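Local structure of De novo designed switch protein caging a hemagglutinin binder (sCageHA267_1S) (Synthetic construct, 7CBC) at residues 226-231 and 260-265. The protein is a designed biosensor switch whose helical bundle cages a hemagglutinin-binding domain, probably keeping it inactive until the switch opens. Numbering follows the deposited sequence.
Sequences AQLQEL and KRIVED
The flat carboxamide of Q227 turns one face loosely toward I262, its CD 4.6 Å from I262 CG1. The closer touch is nearer the Q227 backbone, where CB meets I262 CD1 at 4.1 Å. I262 carries the contact with two branches. Its CG1, anti to the carbonyl carbon (chi1 -79°), sends CD1 toward L231, and the two meet tip to tip, L231 CD1 to I262 CD1 at 3.7 Å. The I262 and L228 side chains pass each other in opposite directions, I262 CG2 lying 3.8 Å from L228 CD2. The other methyl of L228, CD1, lies at the looser distance of 4.5 Å from V263 CG2. Helices 195-239 and 245-268 run antiparallel at 174°, their axes 10.0 Å apart, as neighbours in a six-helix bundle; helix 245-268 leads into the small helical domain that contains the C275–C301 disulfide, consistent with a latch joined to the caged binder. L228 also packs on S259 and on M30 and Q34 of helix 3-46; L231 also touches E258 and S259. Q229, buried and pointing away from I262, bonds to other helices: OE1 accepts from N133 ND2 on helix 99-142 and NE2 bonds S160 OG on helix 146-190.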
# COMPACT_ATOMS: atom_id res chain seq x y z
N ALA A 226 1.50 0.11 11.81
CA ALA A 226 2.25 0.02 13.06
C ALA A 226 1.81 1.09 14.06
O ALA A 226 1.55 0.80 15.23
CB ALA A 226 3.74 0.12 12.80
N GLN A 227 1.70 2.35 13.61
CA GLN A 227 1.24 3.40 14.51
C GLN A 227 -0.17 3.13 15.02
O GLN A 227 -0.47 3.39 16.20
CB GLN A 227 1.30 4.75 13.81
CG GLN A 227 2.69 5.34 13.78
CD GLN A 227 2.76 6.58 12.92
OE1 GLN A 227 2.32 6.57 11.77
NE2 GLN A 227 3.30 7.67 13.47
N LEU A 228 -1.06 2.62 14.16
CA LEU A 228 -2.40 2.27 14.62
C LEU A 228 -2.36 1.18 15.68
O LEU A 228 -3.14 1.20 16.64
CB LEU A 228 -3.26 1.83 13.45
CG LEU A 228 -3.85 2.96 12.62
CD1 LEU A 228 -4.92 2.39 11.71
CD2 LEU A 228 -4.39 4.08 13.49
N GLN A 229 -1.46 0.20 15.53
CA GLN A 229 -1.42 -0.89 16.49
C GLN A 229 -0.79 -0.46 17.81
O GLN A 229 -1.09 -1.05 18.85
CB GLN A 229 -0.68 -2.09 15.91
CG GLN A 229 -0.67 -3.33 16.78
CD GLN A 229 -2.04 -3.95 17.02
OE1 GLN A 229 -3.03 -3.64 16.34
NE2 GLN A 229 -2.10 -4.86 17.99
N GLU A 230 0.10 0.54 17.80
CA GLU A 230 0.59 1.07 19.07
C GLU A 230 -0.52 1.78 19.84
O GLU A 230 -0.64 1.62 21.06
CB GLU A 230 1.77 2.00 18.85
CG GLU A 230 3.11 1.28 18.76
CD GLU A 230 3.87 1.30 20.08
OE1 GLU A 230 3.73 0.34 20.88
OE2 GLU A 230 4.62 2.27 20.31
N LEU A 231 -1.35 2.56 19.15
CA LEU A 231 -2.55 3.10 19.79
C LEU A 231 -3.40 2.00 20.37
O LEU A 231 -3.91 2.12 21.50
CB LEU A 231 -3.38 3.90 18.79
CG LEU A 231 -2.92 5.29 18.38
CD1 LEU A 231 -4.03 5.95 17.59
CD2 LEU A 231 -2.57 6.13 19.60
N LYS A 260 -7.65 8.89 13.28
CA LYS A 260 -8.00 9.66 12.08
C LYS A 260 -6.83 10.50 11.61
O LYS A 260 -6.62 10.65 10.40
CB LYS A 260 -9.24 10.52 12.35
CG LYS A 260 -10.50 9.70 12.71
CD LYS A 260 -10.71 8.48 11.78
CE LYS A 260 -10.52 7.13 12.51
NZ LYS A 260 -10.47 5.91 11.61
N ARG A 261 -6.02 11.01 12.54
CA ARG A 261 -4.84 11.78 12.15
C ARG A 261 -3.77 10.90 11.52
O ARG A 261 -3.04 11.35 10.63
CB ARG A 261 -4.27 12.52 13.36
CG ARG A 261 -5.09 13.74 13.73
CD ARG A 261 -4.32 14.69 14.63
NE ARG A 261 -4.33 14.23 16.01
CZ ARG A 261 -5.28 14.53 16.89
NH1 ARG A 261 -6.31 15.29 16.53
NH2 ARG A 261 -5.21 14.05 18.12
N ILE A 262 -3.66 9.65 11.97
CA ILE A 262 -2.69 8.72 11.40
C ILE A 262 -3.11 8.32 9.99
O ILE A 262 -2.32 8.40 9.04
CB ILE A 262 -2.53 7.50 12.32
CG1 ILE A 262 -1.61 7.85 13.50
CG2 ILE A 262 -2.03 6.29 11.55
CD1 ILE A 262 -1.92 7.07 14.78
N VAL A 263 -4.37 7.90 9.83
CA VAL A 263 -4.90 7.61 8.51
C VAL A 263 -4.74 8.82 7.59
O VAL A 263 -4.34 8.70 6.42
CB VAL A 263 -6.37 7.17 8.62
CG1 VAL A 263 -7.00 7.01 7.25
CG2 VAL A 263 -6.47 5.87 9.40
N GLU A 264 -5.02 10.02 8.12
CA GLU A 264 -4.86 11.24 7.34
C GLU A 264 -3.41 11.44 6.92
O GLU A 264 -3.15 11.86 5.78
CB GLU A 264 -5.34 12.44 8.15
CG GLU A 264 -6.83 12.70 8.13
CD GLU A 264 -7.21 13.81 9.09
OE1 GLU A 264 -8.35 13.80 9.61
OE2 GLU A 264 -6.36 14.69 9.34
N ASP A 265 -2.46 11.17 7.82
CA ASP A 265 -1.05 11.27 7.44
C ASP A 265 -0.72 10.39 6.24
O ASP A 265 0.10 10.77 5.40
CB ASP A 265 -0.16 10.90 8.62
CG ASP A 265 -0.09 11.99 9.68
OD1 ASP A 265 -0.84 12.99 9.59
OD2 ASP A 265 0.73 11.83 10.60